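Local coordinates for protein histidine kinase (Methanosarcina mazei, PDB 3LI9) that probably transfers phosphate from ATP to a protein histidine as a membrane-bound sensor kinase, of which this chain is the extracellular sensing domain, at residues 74-79 / 117-122; 100-105 / 126-131. One frame throughout, in Å; residues are numbered along the deposited sequence.

Overall arrangement
Both contacts are buried and lie close together, with centres about 6 Å apart, in the same PDC-type half of the Cache domain, the half away from the chain ends. Interaction 1 is apolar. It sets one leucine, just past strand 115-118, on the sheet strand 74-79. Interaction 2 is polar and joins the loop before strand 105-108 to helix 126-134 through an arginine and a tyrosine. The two are interleaved along the chain and touch directly: Leu119 N lies 2.8 Å from Val104 O, and Tyr122 O lies 2.9 Å from Gln129 NE2, both probable hydrogen bonds. Leucine packing thus sits on the sheet, while charges and hydroxyls gather between loop and helix.

Interaction 1. Residues 74-79 / 117-122; sequences GVYLGY and EPLVHY
The Tyr76 ring meets Leu119 obliquely, at the end that joins the main chain. Leu119 CD2 lies 3.9 Å from Tyr76 CG and touches CD1 of the same ring. Tyr76 CG sits between the backbone N and the carbonyl carbon (chi1 53°), which puts this end of the ring against the methyl. The two side chains cross at about a right angle. A second ring, that of Tyr122, has its edge against the main chain of its own segment, with Leu119 C in the ring plane. The other branch of the leucine turns to the backbone of strand 74-79. Leu119 CD1 is 3.3 Å from Leu77 O and 3.8 Å from Gly78 CA. A CB on Gly78 would clash with Leu119 CD1, so the lack of a side chain makes room for that methyl. Leu119 CG stands anti to the carbonyl carbon (chi1 -72°), and from there the two methyls fork, one to the ring and one to the peptide. In the sheet of this PDC fold, strand 105-108 pairs with both 74-79 and 115-118, and Leu119 follows directly on the latter. Leu119 CA is 7.2 Å from Gly78 CA, and no hydrogen bond joins the two segments. With an alanine here both methyls go, and a gap would probably open between Gly78 CA and the CG end of the Tyr76 ring. The far end of that ring is polar: Tyr76 OH is hydrogen-bonded to Asp154 and weakly to a bound bis-tris molecule, probably from the crystallisation liquor. Val120 N also binds that molecule, consistent with a ligand pocket as in other Cache sensors.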
# COMPACT_ATOMS: atom_id res chain seq x y z
N GLY A 74 9.29 -7.74 -1.01
CA GLY A 74 9.64 -7.93 -2.38
C GLY A 74 10.19 -6.63 -2.94
O GLY A 74 9.77 -5.53 -2.57
N VAL A 75 11.10 -6.76 -3.88
CA VAL A 75 11.58 -5.61 -4.66
C VAL A 75 11.73 -6.16 -6.09
O VAL A 75 12.18 -7.28 -6.33
CB VAL A 75 13.00 -5.12 -4.20
CG1 VAL A 75 13.52 -3.87 -5.05
CG2 VAL A 75 12.97 -4.73 -2.72
N TYR A 76 11.29 -5.32 -7.05
CA TYR A 76 11.22 -5.86 -8.41
C TYR A 76 11.41 -4.81 -9.48
O TYR A 76 11.21 -3.61 -9.25
CB TYR A 76 9.94 -6.65 -8.61
CG TYR A 76 8.66 -5.90 -8.24
CD1 TYR A 76 8.03 -5.11 -9.18
CD2 TYR A 76 8.17 -5.91 -6.91
CE1 TYR A 76 6.84 -4.39 -8.86
CE2 TYR A 76 7.04 -5.20 -6.59
CZ TYR A 76 6.38 -4.46 -7.55
OH TYR A 76 5.24 -3.80 -7.17
N LEU A 77 11.71 -5.30 -10.70
CA LEU A 77 11.77 -4.44 -11.87
C LEU A 77 10.95 -5.21 -12.94
O LEU A 77 10.94 -6.48 -12.96
CB LEU A 77 13.22 -4.38 -12.37
CG LEU A 77 14.16 -3.67 -11.38
CD1 LEU A 77 15.63 -3.90 -11.87
CD2 LEU A 77 13.86 -2.18 -11.32
N GLY A 78 10.22 -4.47 -13.79
CA GLY A 78 9.53 -5.17 -14.89
C GLY A 78 9.68 -4.24 -16.11
O GLY A 78 9.36 -3.10 -16.04
N TYR A 79 10.23 -4.76 -17.22
CA TYR A 79 10.48 -3.95 -18.42
C TYR A 79 9.60 -4.38 -19.63
O TYR A 79 9.16 -5.51 -19.73
CB TYR A 79 11.90 -4.10 -18.83
CG TYR A 79 12.85 -3.29 -17.97
CD1 TYR A 79 13.26 -3.74 -16.71
CD2 TYR A 79 13.36 -2.04 -18.43
CE1 TYR A 79 14.16 -2.96 -15.94
CE2 TYR A 79 14.26 -1.27 -17.65
CZ TYR A 79 14.62 -1.75 -16.42
OH TYR A 79 15.58 -1.03 -15.69
N GLU A 117 12.24 -14.74 -8.90
CA GLU A 117 11.39 -15.46 -9.91
C GLU A 117 10.79 -14.41 -10.81
O GLU A 117 10.72 -13.26 -10.43
CB GLU A 117 10.28 -16.29 -9.22
CG GLU A 117 9.41 -15.58 -8.22
CD GLU A 117 8.86 -16.60 -7.15
OE1 GLU A 117 8.64 -16.13 -6.01
OE2 GLU A 117 8.68 -17.88 -7.44
N PRO A 118 10.30 -14.77 -12.01
CA PRO A 118 9.65 -13.68 -12.80
C PRO A 118 8.31 -13.14 -12.21
O PRO A 118 7.54 -13.91 -11.61
CB PRO A 118 9.32 -14.38 -14.15
CG PRO A 118 9.36 -15.92 -13.87
CD PRO A 118 10.20 -16.13 -12.60
N LEU A 119 8.05 -11.88 -12.42
CA LEU A 119 6.76 -11.27 -12.14
C LEU A 119 5.76 -12.02 -13.06
O LEU A 119 6.16 -12.55 -14.11
CB LEU A 119 6.75 -9.82 -12.61
CG LEU A 119 7.61 -8.91 -11.70
CD1 LEU A 119 7.82 -7.57 -12.46
CD2 LEU A 119 6.85 -8.67 -10.33
N VAL A 120 4.50 -12.00 -12.63
CA VAL A 120 3.38 -12.61 -13.42
C VAL A 120 2.33 -11.51 -13.60
O VAL A 120 2.23 -10.54 -12.78
CB VAL A 120 2.82 -13.96 -12.79
CG1 VAL A 120 1.77 -14.55 -13.68
CG2 VAL A 120 3.89 -15.02 -12.75
N HIS A 121 1.55 -11.59 -14.70
CA HIS A 121 0.44 -10.64 -14.91
C HIS A 121 0.83 -9.20 -15.18
O HIS A 121 0.03 -8.26 -15.00
CB HIS A 121 -0.53 -10.68 -13.73
CG HIS A 121 -1.05 -12.07 -13.44
ND1 HIS A 121 -1.43 -12.95 -14.43
CD2 HIS A 121 -1.27 -12.71 -12.26
CE1 HIS A 121 -1.82 -14.08 -13.88
NE2 HIS A 121 -1.75 -13.96 -12.57
N TYR A 122 2.09 -8.99 -15.59
CA TYR A 122 2.50 -7.63 -15.82
C TYR A 122 1.75 -7.00 -17.04
O TYR A 122 1.63 -5.77 -17.17
CB TYR A 122 4.02 -7.59 -16.00
CG TYR A 122 4.60 -8.66 -16.83
CD1 TYR A 122 4.60 -8.56 -18.22
CD2 TYR A 122 5.18 -9.80 -16.24
CE1 TYR A 122 5.15 -9.58 -18.98
CE2 TYR A 122 5.76 -10.79 -16.98
CZ TYR A 122 5.74 -10.67 -18.35
OH TYR A 122 6.26 -11.65 -19.10

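Interaction 2. Residues 100-105 / 126-131; sequences TGRFVP and DYYQLP
The hydroxyl of Tyr128 has two polar neighbours: it is hydrogen-bonded to Glu80, and Arg102 NH2 lies 3.1 Å from Tyr128 OH. In the PDC fold of this Cache domain, Arg102 belongs to the loop that leads into strand 105-108, and Tyr128 to the first turn of helix 126-134. The two side chains come from opposite directions. Tyr128 OH lies at the edge of the guanidinium, near its plane. Tyr128 CZ is in that plane too, 3.6 Å from Arg102 NH2. The guanidinium and the ring are turned 71° against each other, so they do not stack. Tyr128 CG stands anti to the backbone N (chi1 -170°), and this sends the ring out from the helix to the loop. A bend at chi3 of Arg102 turns the guanidinium toward the helix. Its NE is hydrogen-bonded to Tyr79 O, its NH1 forms a salt bridge with Asp123, and NH2 has a long, weak ion pair with Glu80. With NE and NH1 both held, the plane of the guanidinium is likely to be fixed, and the nearby carboxylates probably favour its charge. The start of the loop segment is an ST turn round Gly101, whose backbone angles call for glycine. There the N-H of Arg102 points to Thr100 OG1, with 3.0 Å from Arg102 N to Thr100 OG1 and an angle of 161° at the hydrogen.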
# COMPACT_ATOMS: atom_id res chain seq x y z
N THR A 100 9.12 -15.11 -22.23
CA THR A 100 9.30 -13.91 -23.06
C THR A 100 10.78 -13.46 -23.08
O THR A 100 11.21 -12.77 -23.99
CB THR A 100 8.44 -12.70 -22.59
OG1 THR A 100 8.97 -12.24 -21.33
CG2 THR A 100 6.99 -13.04 -22.41
N GLY A 101 11.55 -13.74 -22.02
CA GLY A 101 12.91 -13.20 -21.95
C GLY A 101 12.91 -11.73 -21.44
O GLY A 101 13.99 -11.16 -21.26
N ARG A 102 11.73 -11.16 -21.21
CA ARG A 102 11.62 -9.75 -20.71
C ARG A 102 12.31 -9.68 -19.34
O ARG A 102 12.29 -10.70 -18.61
CB ARG A 102 10.18 -9.28 -20.55
CG ARG A 102 9.50 -9.07 -21.94
CD ARG A 102 8.03 -8.75 -21.92
NE ARG A 102 7.70 -7.53 -21.17
CZ ARG A 102 6.49 -7.06 -21.06
NH1 ARG A 102 5.53 -7.71 -21.74
NH2 ARG A 102 6.21 -5.98 -20.30
N PHE A 103 12.93 -8.56 -19.02
CA PHE A 103 13.55 -8.44 -17.66
C PHE A 103 12.47 -8.09 -16.66
O PHE A 103 12.03 -6.96 -16.58
CB PHE A 103 14.64 -7.35 -17.66
CG PHE A 103 15.59 -7.44 -16.50
CD1 PHE A 103 16.05 -8.67 -16.01
CD2 PHE A 103 16.03 -6.25 -15.87
CE1 PHE A 103 16.93 -8.74 -14.98
CE2 PHE A 103 16.93 -6.34 -14.77
CZ PHE A 103 17.38 -7.59 -14.34
N VAL A 104 12.02 -9.12 -15.90
CA VAL A 104 10.89 -8.99 -14.97
C VAL A 104 11.22 -9.65 -13.60
O VAL A 104 10.40 -10.41 -13.06
CB VAL A 104 9.57 -9.57 -15.58
CG1 VAL A 104 9.00 -8.57 -16.70
CG2 VAL A 104 9.78 -11.00 -16.10
N PRO A 105 12.40 -9.36 -13.06
CA PRO A 105 12.80 -10.10 -11.82
C PRO A 105 11.99 -9.65 -10.58
O PRO A 105 11.91 -8.44 -10.29
CB PRO A 105 14.29 -9.80 -11.69
CG PRO A 105 14.42 -8.33 -12.31
CD PRO A 105 13.42 -8.38 -13.49
N ASP A 126 -2.74 -3.91 -12.38
CA ASP A 126 -2.51 -2.51 -12.11
C ASP A 126 -1.12 -2.17 -11.61
O ASP A 126 -0.70 -1.06 -11.81
CB ASP A 126 -3.48 -2.03 -11.03
CG ASP A 126 -4.88 -1.89 -11.55
OD1 ASP A 126 -5.06 -1.85 -12.81
OD2 ASP A 126 -5.79 -1.81 -10.69
N TYR A 127 -0.45 -3.04 -10.89
CA TYR A 127 0.86 -2.62 -10.39
C TYR A 127 1.76 -2.19 -11.56
O TYR A 127 2.71 -1.37 -11.38
CB TYR A 127 1.53 -3.74 -9.60
CG TYR A 127 2.11 -4.90 -10.45
CD1 TYR A 127 3.43 -4.94 -10.79
CD2 TYR A 127 1.31 -5.98 -10.85
CE1 TYR A 127 3.95 -5.97 -11.49
CE2 TYR A 127 1.84 -7.06 -11.57
CZ TYR A 127 3.17 -7.04 -11.90
OH TYR A 127 3.73 -8.08 -12.60
N TYR A 128 1.53 -2.77 -12.73
CA TYR A 128 2.34 -2.43 -13.94
C TYR A 128 1.56 -1.55 -14.85
O TYR A 128 2.09 -0.58 -15.36
CB TYR A 128 2.75 -3.70 -14.71
CG TYR A 128 3.77 -3.52 -15.82
CD1 TYR A 128 5.08 -3.96 -15.65
CD2 TYR A 128 3.42 -3.03 -17.06
CE1 TYR A 128 6.03 -3.86 -16.65
CE2 TYR A 128 4.36 -2.88 -18.07
CZ TYR A 128 5.65 -3.31 -17.88
OH TYR A 128 6.57 -3.24 -18.90
N GLN A 129 0.28 -1.89 -15.08
CA GLN A 129 -0.52 -1.15 -16.07
C GLN A 129 -0.86 0.28 -15.61
O GLN A 129 -0.95 1.19 -16.43
CB GLN A 129 -1.82 -1.89 -16.43
CG GLN A 129 -1.59 -3.22 -17.20
CD GLN A 129 -0.82 -3.01 -18.50
OE1 GLN A 129 -1.20 -2.20 -19.30
NE2 GLN A 129 0.26 -3.76 -18.70
N LEU A 130 -1.02 0.50 -14.32
CA LEU A 130 -1.35 1.89 -13.93
C LEU A 130 -0.18 2.85 -14.16
O LEU A 130 -0.36 3.92 -14.74
CB LEU A 130 -1.88 2.01 -12.50
CG LEU A 130 -3.32 1.58 -12.20
CD1 LEU A 130 -3.64 1.86 -10.71
CD2 LEU A 130 -4.31 2.29 -13.15
N PRO A 131 1.04 2.49 -13.71
CA PRO A 131 2.14 3.38 -14.08
C PRO A 131 2.33 3.53 -15.58
O PRO A 131 2.74 4.61 -16.03
CB PRO A 131 3.38 2.68 -13.51
CG PRO A 131 2.86 1.95 -12.32
CD PRO A 131 1.43 1.53 -12.67